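2-dehydropantoate 2-reductase, putative (Enterococcus faecalis, PDB 2EW2) probably catalyses the NADPH-dependent reduction of 2-dehydropantoate (ketopantoate) to (R)-pantoate, a step on the way to pantothenate. Local coordinates at residues B[40-44]-B[45-49]; B[61-65]-B[66-70]; B[243-246]-B[247-251]; B[215-218]-B[219-223]. All coordinates share one frame; numbering follows the deposited sequence. Where two conformers were deposited one is given.

Contact 1 (B[40-44]-B[45-49])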
loop_
_atom_site.group_PDB
_atom_site.type_symbol
_atom_site.label_atom_id
_atom_site.label_comp_id
_atom_site.label_asym_id
_atom_site.label_seq_id
_atom_site.Cartn_x
_atom_site.Cartn_y
_atom_site.Cartn_z
ATOM N N GLU B 40 -4.912 27.567 -36.082
ATOM C CA GLU B 40 -4.924 27.918 -37.511
ATOM C C GLU B 40 -6.336 28.089 -38.061
ATOM O O GLU B 40 -6.598 29.052 -38.786
ATOM C CB GLU B 40 -4.144 26.885 -38.343
ATOM C CG GLU B 40 -2.655 26.806 -37.983
ATOM C CD GLU B 40 -1.926 25.580 -38.562
ATOM O OE1 GLU B 40 -2.489 24.903 -39.463
ATOM O OE2 GLU B 40 -0.772 25.301 -38.125
ATOM N N ALA B 41 -7.234 27.159 -37.722
ATOM C CA ALA B 41 -8.623 27.203 -38.174
ATOM C C ALA B 41 -9.337 28.431 -37.613
ATOM O O ALA B 41 -10.024 29.154 -38.342
ATOM C CB ALA B 41 -9.366 25.919 -37.764
ATOM N N ILE B 42 -9.151 28.677 -36.317
ATOM C CA ILE B 42 -9.789 29.829 -35.668
ATOM C C ILE B 42 -9.283 31.172 -36.246
ATOM O O ILE B 42 -10.073 32.077 -36.463
ATOM C CB ILE B 42 -9.680 29.761 -34.107
ATOM C CG1 ILE B 42 -10.530 28.598 -33.590
ATOM C CG2 ILE B 42 -10.120 31.075 -33.475
ATOM C CD1 ILE B 42 -10.297 28.236 -32.143
ATOM N N ARG B 43 -7.985 31.273 -36.516
ATOM C CA ARG B 43 -7.400 32.474 -37.130
ATOM C C ARG B 43 -7.881 32.733 -38.558
ATOM O O ARG B 43 -8.053 33.890 -38.948
ATOM C CB ARG B 43 -5.868 32.421 -37.093
ATOM C CG ARG B 43 -5.329 32.806 -35.734
ATOM C CD ARG B 43 -3.831 32.758 -35.669
ATOM N NE ARG B 43 -3.384 33.070 -34.321
ATOM C CZ ARG B 43 -2.168 32.806 -33.858
ATOM N NH1 ARG B 43 -1.266 32.230 -34.645
ATOM N NH2 ARG B 43 -1.856 33.113 -32.603
ATOM N N LYS B 44 -8.070 31.664 -39.328
ATOM C CA LYS B 44 -8.604 31.767 -40.681
ATOM C C LYS B 44 -10.076 32.155 -40.650
ATOM O O LYS B 44 -10.460 33.210 -41.152
ATOM C CB LYS B 44 -8.461 30.439 -41.435
ATOM C CG LYS B 44 -7.053 30.066 -41.885
ATOM C CD LYS B 44 -7.051 28.631 -42.422
ATOM C CE LYS B 44 -5.750 27.886 -42.136
ATOM N NZ LYS B 44 -5.968 26.400 -42.116
ATOM N N ASN B 45 -10.887 31.301 -40.034
ATOM C CA ASN B 45 -12.344 31.367 -40.153
ATOM C C ASN B 45 -13.109 31.789 -38.904
ATOM O O ASN B 45 -14.337 31.765 -38.902
ATOM C CB ASN B 45 -12.882 29.999 -40.584
ATOM C CG ASN B 45 -12.249 29.491 -41.863
ATOM O OD1 ASN B 45 -12.237 30.181 -42.887
ATOM N ND2 ASN B 45 -11.713 28.272 -41.811
ATOM N N GLY B 46 -12.402 32.162 -37.841
ATOM C CA GLY B 46 -13.057 32.406 -36.554
ATOM C C GLY B 46 -13.393 31.059 -35.928
ATOM O O GLY B 46 -13.202 30.011 -36.559
ATOM N N LEU B 47 -13.875 31.087 -34.689
ATOM C CA LEU B 47 -14.353 29.885 -34.013
ATOM C C LEU B 47 -15.790 29.641 -34.429
ATOM O O LEU B 47 -16.648 30.496 -34.223
ATOM C CB LEU B 47 -14.248 30.040 -32.491
ATOM C CG LEU B 47 -14.877 28.982 -31.569
ATOM C CD1 LEU B 47 -14.323 27.570 -31.841
ATOM C CD2 LEU B 47 -14.691 29.374 -30.106
ATOM N N ILE B 48 -16.046 28.466 -34.998
ATOM C CA ILE B 48 -17.345 28.145 -35.565
ATOM C C ILE B 48 -18.058 27.146 -34.679
ATOM O O ILE B 48 -17.516 26.072 -34.375
ATOM C CB ILE B 48 -17.217 27.581 -37.011
ATOM C CG1 ILE B 48 -16.579 28.632 -37.924
ATOM C CG2 ILE B 48 -18.600 27.146 -37.569
ATOM C CD1 ILE B 48 -16.169 28.092 -39.272
ATOM N N ALA B 49 -19.270 27.516 -34.265
ATOM C CA ALA B 49 -20.115 26.651 -33.467
ATOM C C ALA B 49 -21.411 26.303 -34.187
ATOM O O ALA B 49 -22.049 27.162 -34.802
ATOM C CB ALA B 49 -20.427 27.291 -32.142
#
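Ala-41 and Asn-45 share the last well-formed hydrogen bond of helix 36-45. Asn-45 N gives its hydrogen to Ala-41 O at 2.9 Å, nearly straight at 170°. Gly-46 N reaches Ile-42 O at 2.7 Å, but that bond is bent to 126° and weak. A CA-H...O contact adds to these: Ile-42 CA lies 3.5 Å from Gly-46 O, and its hydrogen points almost straight at that oxygen. Gly-46 is where the chain leaves the helix. Its phi is positive (76°), which suits a glycine, and the backbone turns there into strand 47-51. The joint therefore links a helix that packs on the Rossmann-type domain's parallel strands to the smaller four-stranded sheet. The apolar part is formed by Ile-42 and Leu-47, both buried, which run alongside each other and point the same way. Ile-42 CD1 meets Leu-47 CD1 at 4.1 Å. The other branch, Ile-42 CG2, stands anti to its own nitrogen and comes to 3.9 Å from Leu-47 N. Leu-47 also packs on Ser-16 and Ile-20 of helix 13-24, and Ile-42 on Ile-62.

Contact 2 (B[61-65]-B[66-70])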
loop_
_atom_site.group_PDB
_atom_site.type_symbol
_atom_site.label_atom_id
_atom_site.label_comp_id
_atom_site.label_asym_id
_atom_site.label_seq_id
_atom_site.Cartn_x
_atom_site.Cartn_y
_atom_site.Cartn_z
ATOM N N PRO B 61 -9.462 36.314 -30.773
ATOM C CA PRO B 61 -8.017 36.152 -30.770
ATOM C C PRO B 61 -7.639 34.837 -30.102
ATOM O O PRO B 61 -8.301 34.399 -29.164
ATOM C CB PRO B 61 -7.505 37.360 -29.974
ATOM C CG PRO B 61 -8.661 37.933 -29.290
ATOM C CD PRO B 61 -9.914 37.455 -29.951
ATOM N N ILE B 62 -6.609 34.188 -30.625
ATOM C CA ILE B 62 -6.150 32.907 -30.080
ATOM C C ILE B 62 -4.635 32.835 -30.160
ATOM O O ILE B 62 -4.024 33.261 -31.150
ATOM C CB ILE B 62 -6.854 31.682 -30.761
ATOM C CG1 ILE B 62 -6.457 30.365 -30.081
ATOM C CG2 ILE B 62 -6.579 31.639 -32.273
ATOM C CD1 ILE B 62 -7.390 29.171 -30.398
ATOM N N PHE B 63 -4.025 32.331 -29.097
ATOM C CA PHE B 63 -2.580 32.241 -29.022
ATOM C C PHE B 63 -2.186 30.880 -28.477
ATOM O O PHE B 63 -2.946 30.275 -27.741
ATOM C CB PHE B 63 -2.049 33.339 -28.083
ATOM C CG PHE B 63 -2.433 34.747 -28.501
ATOM C CD1 PHE B 63 -3.509 35.378 -27.924
ATOM C CD2 PHE B 63 -1.698 35.423 -29.475
ATOM C CE1 PHE B 63 -3.869 36.688 -28.285
ATOM C CE2 PHE B 63 -2.050 36.727 -29.864
ATOM C CZ PHE B 63 -3.144 37.360 -29.266
ATOM N N SER B 64 -1.011 30.390 -28.852
ATOM C CA SER B 64 -0.434 29.240 -28.168
ATOM C C SER B 64 0.243 29.762 -26.904
ATOM O O SER B 64 0.596 30.945 -26.838
ATOM C CB SER B 64 0.563 28.496 -29.063
ATOM O OG SER B 64 1.764 29.234 -29.222
ATOM N N PRO B 65 0.403 28.903 -25.878
ATOM C CA PRO B 65 1.061 29.369 -24.656
ATOM C C PRO B 65 2.467 29.959 -24.897
ATOM O O PRO B 65 2.822 30.968 -24.290
ATOM C CB PRO B 65 1.132 28.100 -23.795
ATOM C CG PRO B 65 0.009 27.255 -24.294
ATOM C CD PRO B 65 -0.014 27.491 -25.767
ATOM N N GLU B 66 3.234 29.365 -25.802
ATOM C CA GLU B 66 4.614 29.805 -26.021
ATOM C C GLU B 66 4.731 31.190 -26.672
ATOM O O GLU B 66 5.773 31.831 -26.564
ATOM C CB GLU B 66 5.433 28.749 -26.792
ATOM C CG GLU B 66 4.854 28.322 -28.141
ATOM C CD GLU B 66 4.012 27.041 -28.073
ATOM O OE1 GLU B 66 4.055 26.268 -29.065
ATOM O OE2 GLU B 66 3.315 26.794 -27.049
ATOM N N GLU B 67 3.657 31.637 -27.330
ATOM C CA GLU B 67 3.584 32.949 -27.983
ATOM C C GLU B 67 3.326 34.109 -27.024
ATOM O O GLU B 67 3.561 35.269 -27.365
ATOM C CB GLU B 67 2.440 32.960 -28.988
ATOM C CG GLU B 67 2.778 32.380 -30.323
ATOM C CD GLU B 67 1.604 32.453 -31.287
ATOM O OE1 GLU B 67 1.847 32.787 -32.475
ATOM O OE2 GLU B 67 0.455 32.171 -30.868
ATOM N N ILE B 68 2.804 33.802 -25.843
ATOM C CA ILE B 68 2.356 34.832 -24.912
ATOM C C ILE B 68 3.538 35.619 -24.341
ATOM O O ILE B 68 4.516 35.043 -23.879
ATOM C CB ILE B 68 1.486 34.223 -23.768
ATOM C CG1 ILE B 68 0.254 33.500 -24.340
ATOM C CG2 ILE B 68 1.089 35.284 -22.731
ATOM C CD1 ILE B 68 -0.781 34.431 -25.001
ATOM N N ASP B 69 3.444 36.938 -24.378
ATOM C CA ASP B 69 4.451 37.780 -23.758
ATOM C C ASP B 69 3.829 39.054 -23.216
ATOM O O ASP B 69 2.596 39.206 -23.222
ATOM C CB ASP B 69 5.613 38.085 -24.728
ATOM C CG ASP B 69 5.165 38.807 -25.996
ATOM O OD1 ASP B 69 4.178 39.578 -25.979
ATOM O OD2 ASP B 69 5.838 38.605 -27.024
ATOM N N HIS B 70 4.672 39.976 -22.759
ATOM C CA HIS B 70 4.177 41.189 -22.127
ATOM C C HIS B 70 3.567 42.206 -23.093
ATOM O O HIS B 70 3.091 43.262 -22.678
ATOM C CB HIS B 70 5.219 41.787 -21.166
ATOM C CG HIS B 70 5.195 41.157 -19.811
ATOM N ND1 HIS B 70 5.764 39.929 -19.554
ATOM C CD2 HIS B 70 4.617 41.554 -18.652
ATOM C CE1 HIS B 70 5.567 39.612 -18.286
ATOM N NE2 HIS B 70 4.866 40.577 -17.717
#
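Ser-64 and Glu-67 hold each other across a tight turn by two hydrogen bonds. Ser-64 N donates to Glu-67 OE2 at 3.1 Å and 164°. The oxygen is met on its anti side, with the donor 19° out of the carboxylate plane. In return, Glu-67 N donates to Ser-64 O at 3.2 Å, from above the carbonyl plane. Ile-68 N reaches Pro-65 O in a similar way, also at 3.2 Å and well above the plane. The two backbone bonds run from residue i+3 to i, as in a 3-10 turn. The backward bond from Ser-64 N to the carboxylate resembles the glutamate half of a capping box, but Glu-67 N uses Ser-64 O and not the hydroxyl.

Glu-67 OE2 has a second partner, Arg-43 NH2, in a salt bridge. The same NH2 also donates to Ile-62 O. OE2 is thus gripped by two donors, Ser-64 N and Arg-43 NH2, from different directions, which probably favours the charged form of the carboxylate. The Glu-67 chain is extended beyond CG, and this carries OE2 back to the strand end. There it also lies near the plane of the Phe-63 ring, at its edge.

Ser-64 OG rests 3.3 Å from Glu-66 CD, where the Glu-66 chain folds back at chi2 (-96°). Ile-68 CD1 touches Phe-63 CB at 3.5 Å.

The turn follows edge strand 62-63, which pairs with strand 28-32. Pro-65 packs on Ile-32 and on Met-90 and Ala-93 of helix 84-94, while Ser-64 meets Ile-39 of helix 36-45.

Contact 3 (B[243-246]-B[247-251])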
loop_
_atom_site.group_PDB
_atom_site.type_symbol
_atom_site.label_atom_id
_atom_site.label_comp_id
_atom_site.label_asym_id
_atom_site.label_seq_id
_atom_site.Cartn_x
_atom_site.Cartn_y
_atom_site.Cartn_z
ATOM N N ALA B 243 -18.748 9.280 7.778
ATOM C CA ALA B 243 -19.790 8.260 7.794
ATOM C C ALA B 243 -20.640 8.296 6.522
ATOM O O ALA B 243 -20.918 7.253 5.922
ATOM C CB ALA B 243 -20.660 8.404 9.082
ATOM N N GLU B 244 -21.025 9.493 6.077
ATOM C CA GLU B 244 -21.776 9.622 4.833
ATOM C C GLU B 244 -20.957 9.138 3.641
ATOM O O GLU B 244 -21.495 8.494 2.729
ATOM C CB GLU B 244 -22.243 11.069 4.594
ATOM C CG GLU B 244 -23.221 11.251 3.395
ATOM C CD GLU B 244 -22.526 11.324 2.020
ATOM O OE1 GLU B 244 -23.074 10.774 1.034
ATOM O OE2 GLU B 244 -21.429 11.930 1.915
ATOM N N VAL B 245 -19.666 9.478 3.627
ATOM C CA VAL B 245 -18.798 9.044 2.536
ATOM C C VAL B 245 -18.677 7.516 2.519
ATOM O O VAL B 245 -18.781 6.910 1.462
ATOM C CB VAL B 245 -17.405 9.712 2.582
ATOM C CG1 VAL B 245 -16.483 9.133 1.493
ATOM C CG2 VAL B 245 -17.543 11.235 2.412
ATOM N N TYR B 246 -18.469 6.900 3.682
ATOM C CA TYR B 246 -18.437 5.433 3.771
ATOM C C TYR B 246 -19.739 4.786 3.290
ATOM O O TYR B 246 -19.719 3.785 2.574
ATOM C CB TYR B 246 -18.138 4.962 5.199
ATOM C CG TYR B 246 -17.950 3.454 5.279
ATOM C CD1 TYR B 246 -16.842 2.837 4.674
ATOM C CD2 TYR B 246 -18.881 2.645 5.955
ATOM C CE1 TYR B 246 -16.659 1.460 4.725
ATOM C CE2 TYR B 246 -18.698 1.249 6.027
ATOM C CZ TYR B 246 -17.595 0.671 5.394
ATOM O OH TYR B 246 -17.409 -0.686 5.448
ATOM N N THR B 247 -20.863 5.373 3.691
ATOM C CA THR B 247 -22.183 4.884 3.311
ATOM C C THR B 247 -22.372 4.924 1.803
ATOM O O THR B 247 -22.885 3.973 1.208
ATOM C CB THR B 247 -23.285 5.679 4.027
ATOM O OG1 THR B 247 -23.296 5.297 5.408
ATOM C CG2 THR B 247 -24.680 5.374 3.426
ATOM N N HIS B 248 -21.931 6.010 1.182
ATOM C CA HIS B 248 -21.961 6.108 -0.266
ATOM C C HIS B 248 -21.130 5.001 -0.927
ATOM O O HIS B 248 -21.564 4.360 -1.898
ATOM C CB HIS B 248 -21.433 7.476 -0.701
ATOM C CG HIS B 248 -21.332 7.628 -2.182
ATOM N ND1 HIS B 248 -22.357 8.145 -2.945
ATOM C CD2 HIS B 248 -20.344 7.295 -3.047
ATOM C CE1 HIS B 248 -21.999 8.138 -4.217
ATOM N NE2 HIS B 248 -20.780 7.630 -4.306
ATOM N N ILE B 249 -19.921 4.789 -0.411
ATOM C CA ILE B 249 -19.039 3.765 -0.962
ATOM C C ILE B 249 -19.663 2.366 -0.809
ATOM O O ILE B 249 -19.679 1.571 -1.747
ATOM C CB ILE B 249 -17.581 3.883 -0.377
ATOM C CG1 ILE B 249 -16.895 5.132 -0.977
ATOM C CG2 ILE B 249 -16.761 2.630 -0.710
ATOM C CD1 ILE B 249 -15.725 5.738 -0.169
ATOM N N VAL B 250 -20.226 2.074 0.349
ATOM C CA VAL B 250 -20.883 0.787 0.525
ATOM C C VAL B 250 -22.010 0.573 -0.517
ATOM O O VAL B 250 -22.126 -0.514 -1.084
ATOM C CB VAL B 250 -21.331 0.594 1.988
ATOM C CG1 VAL B 250 -22.189 -0.675 2.157
ATOM C CG2 VAL B 250 -20.088 0.523 2.882
ATOM N N GLN B 251 -22.797 1.613 -0.779
ATOM C CA GLN B 251 -23.889 1.547 -1.759
ATOM C C GLN B 251 -23.421 1.221 -3.192
ATOM O O GLN B 251 -24.187 0.672 -3.983
ATOM C CB GLN B 251 -24.729 2.833 -1.721
ATOM C CG GLN B 251 -25.546 3.005 -0.437
ATOM C CD GLN B 251 -26.174 4.389 -0.284
ATOM O OE1 GLN B 251 -25.798 5.349 -0.967
ATOM N NE2 GLN B 251 -27.130 4.496 0.634
#
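Tyr-246 and Val-250 sit one turn apart on helix 242-252, and the tyrosine ring lies against the valine. Tyr-246 CB is close to the backbone, 3.1 Å from Thr-247 N. CG is anti to the tyrosine's own nitrogen (chi1 -174°), which swings the ring along the helix toward Val-250. Further out, Tyr-246 CD2 is 3.9 Å and CE1 4.0 Å from Val-250 CG2. CE2 and CZ come nearer, and CE2 meets that methyl at 3.5 Å. The OH stands 3.9 Å from Val-250 CG2. The methyl therefore lies over one ring face, 3.7 Å from the centroid and 21° off the normal, a CH-pi contact. The ring also packs on Val-222 and Glu-219 of helix 218-235, and Lys-223 adds a cation-pi contact.

The frame is a plain alpha-helix of the helical C-terminal region. Backbone bonds run from Thr-247, His-248, Ile-249 and Val-250 to the carbonyls four residues back. Val-250 N to Tyr-246 O is 2.9 Å.

On a buried side, Val-245 CG1 and Ile-249 CD1 meet at 3.9 Å, the two side chains running alongside each other. Ile-249 continues onto Val-222, and Val-245 onto Ile-226. Glu-244 lies beside His-248, but Arg-190 engages its carboxylate in a salt bridge.

Contact 4 (B[215-218]-B[219-223])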
loop_
_atom_site.group_PDB
_atom_site.type_symbol
_atom_site.label_atom_id
_atom_site.label_comp_id
_atom_site.label_asym_id
_atom_site.label_seq_id
_atom_site.Cartn_x
_atom_site.Cartn_y
_atom_site.Cartn_z
ATOM N N LEU B 215 -14.541 -8.079 0.702
ATOM C CA LEU B 215 -13.317 -8.487 1.378
ATOM C C LEU B 215 -13.392 -8.121 2.849
ATOM O O LEU B 215 -13.972 -7.106 3.196
ATOM C CB LEU B 215 -12.082 -7.834 0.735
ATOM C CG LEU B 215 -11.782 -8.212 -0.710
ATOM C CD1 LEU B 215 -10.611 -7.406 -1.252
ATOM C CD2 LEU B 215 -11.531 -9.730 -0.827
ATOM N N PRO B 216 -12.822 -8.962 3.728
ATOM C CA PRO B 216 -12.889 -8.610 5.147
ATOM C C PRO B 216 -12.016 -7.393 5.521
ATOM O O PRO B 216 -12.102 -6.901 6.652
ATOM C CB PRO B 216 -12.370 -9.869 5.837
ATOM C CG PRO B 216 -11.481 -10.487 4.838
ATOM C CD PRO B 216 -12.117 -10.233 3.510
ATOM N N VAL B 217 -11.176 -6.937 4.595
ATOM C CA VAL B 217 -10.319 -5.768 4.825
ATOM C C VAL B 217 -10.850 -4.518 4.121
ATOM O O VAL B 217 -10.204 -3.469 4.159
ATOM C CB VAL B 217 -8.868 -6.029 4.349
ATOM C CG1 VAL B 217 -8.251 -7.188 5.133
ATOM C CG2 VAL B 217 -8.833 -6.308 2.844
ATOM N N SER B 218 -12.010 -4.621 3.461
ATOM C CA SER B 218 -12.525 -3.471 2.712
ATOM C C SER B 218 -12.856 -2.332 3.677
ATOM O O SER B 218 -12.501 -1.203 3.435
ATOM C CB SER B 218 -13.749 -3.835 1.856
ATOM O OG SER B 218 -14.891 -4.088 2.672
ATOM N N GLU B 219 -13.543 -2.621 4.774
ATOM C CA GLU B 219 -13.875 -1.550 5.716
ATOM C C GLU B 219 -12.646 -0.789 6.232
ATOM O O GLU B 219 -12.671 0.450 6.319
ATOM C CB GLU B 219 -14.694 -2.064 6.898
ATOM C CG GLU B 219 -15.168 -0.926 7.784
ATOM C CD GLU B 219 -15.975 -1.378 8.988
ATOM O OE1 GLU B 219 -16.100 -2.599 9.230
ATOM O OE2 GLU B 219 -16.481 -0.493 9.708
ATOM N N SER B 220 -11.592 -1.529 6.578
ATOM C CA SER B 220 -10.389 -0.934 7.165
ATOM C C SER B 220 -9.627 -0.098 6.134
ATOM O O SER B 220 -9.259 1.047 6.407
ATOM C CB SER B 220 -9.490 -2.005 7.801
ATOM O OG SER B 220 -8.937 -2.887 6.830
ATOM N N LEU B 221 -9.434 -0.656 4.944
ATOM C CA LEU B 221 -8.768 0.057 3.866
ATOM C C LEU B 221 -9.505 1.369 3.544
ATOM O O LEU B 221 -8.892 2.447 3.505
ATOM C CB LEU B 221 -8.657 -0.823 2.618
ATOM C CG LEU B 221 -7.601 -1.925 2.692
ATOM C CD1 LEU B 221 -7.819 -2.936 1.556
ATOM C CD2 LEU B 221 -6.163 -1.365 2.669
ATOM N N VAL B 222 -10.814 1.262 3.314
ATOM C CA VAL B 222 -11.605 2.416 2.907
ATOM C C VAL B 222 -11.648 3.503 4.001
ATOM O O VAL B 222 -11.398 4.658 3.707
ATOM C CB VAL B 222 -13.033 2.006 2.487
ATOM C CG1 VAL B 222 -13.889 3.254 2.273
ATOM C CG2 VAL B 222 -12.982 1.149 1.213
ATOM N N LYS B 223 -11.950 3.133 5.247
ATOM C CA LYS B 223 -12.033 4.116 6.355
ATOM C C LYS B 223 -10.727 4.822 6.683
ATOM O O LYS B 223 -10.725 6.017 6.989
ATOM C CB LYS B 223 -12.624 3.491 7.618
ATOM C CG LYS B 223 -14.128 3.319 7.488
ATOM C CD LYS B 223 -14.750 2.772 8.725
ATOM C CE LYS B 223 -16.253 2.642 8.480
ATOM N NZ LYS B 223 -16.918 2.155 9.689
HETATM O O HOH W 1 -14.669 -5.205 5.536
HETATM O O HOH W 2 -11.930 -4.193 7.587
#
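Leu-215 O is gripped by Ser-218 N and by a water that links it to Glu-219 N. The bond from Ser-218 N to Leu-215 O, 3.2 Å, closes a type I turn. The water accepts from Glu-219 N at 2.9 Å. A second water does the same one residue on, bridging Pro-216 O and Ser-220 N. Each water is inserted between an N-H and the carbonyl four residues back, in place of a direct helix bond. The turn thus runs into the water-bridged N-terminal turn of helix 218-235, at the dimer interface of the C-terminal region. Leu-221 N then reaches Val-217 O directly at 3.0 Å, nearly straight at 170°, and Val-222 N reaches Ser-218 O. Ser-218 OG bonds back to Gly-213 O. Ser-220 OG lies 3.0 Å from Val-217 O and bonds to Gln-304 OE1 of the second subunit.

Val-217 and Leu-221 point the same way, and Val-217 CG2 meets Leu-221 CD1 at 3.7 Å. Both pack on the second subunit, on its Gly-308 and Gln-304 respectively. Pro-216 lies against Glu-311 of that subunit, the residue seen to bind magnesium in this protein, though no metal is bound to this chain here. Lys-223 NZ and Glu-219 OE2 form an exposed salt bridge of 2.7 Å.

The four contacts form two pairs on opposite sides of the chain's centre. Contacts 1 and 2 belong to the Rossmann-type part and touch, with Ile-42 CD1 packing on Ile-62 CD1 at 3.5 Å. Contacts 3 and 4 belong to the C-terminal part, where Tyr-246 OH lies 3.2 Å from Glu-219 CG. Each has a buried apolar side (Ile-42 and Leu-47, Ile-68, Val-245 and Ile-249, Leu-221) and a more exposed polar one. Contact 1 ends its helix at a glycine, contact 2 satisfies a strand-end N-H with a carboxylate, and contact 4 bridges helix-start N-H groups with waters. Contact 3 lies within a helix, keeps its backbone bonds unbroken and adds a methyl-on-ring CH-pi contact. The second subunit reaches contact 4 alone.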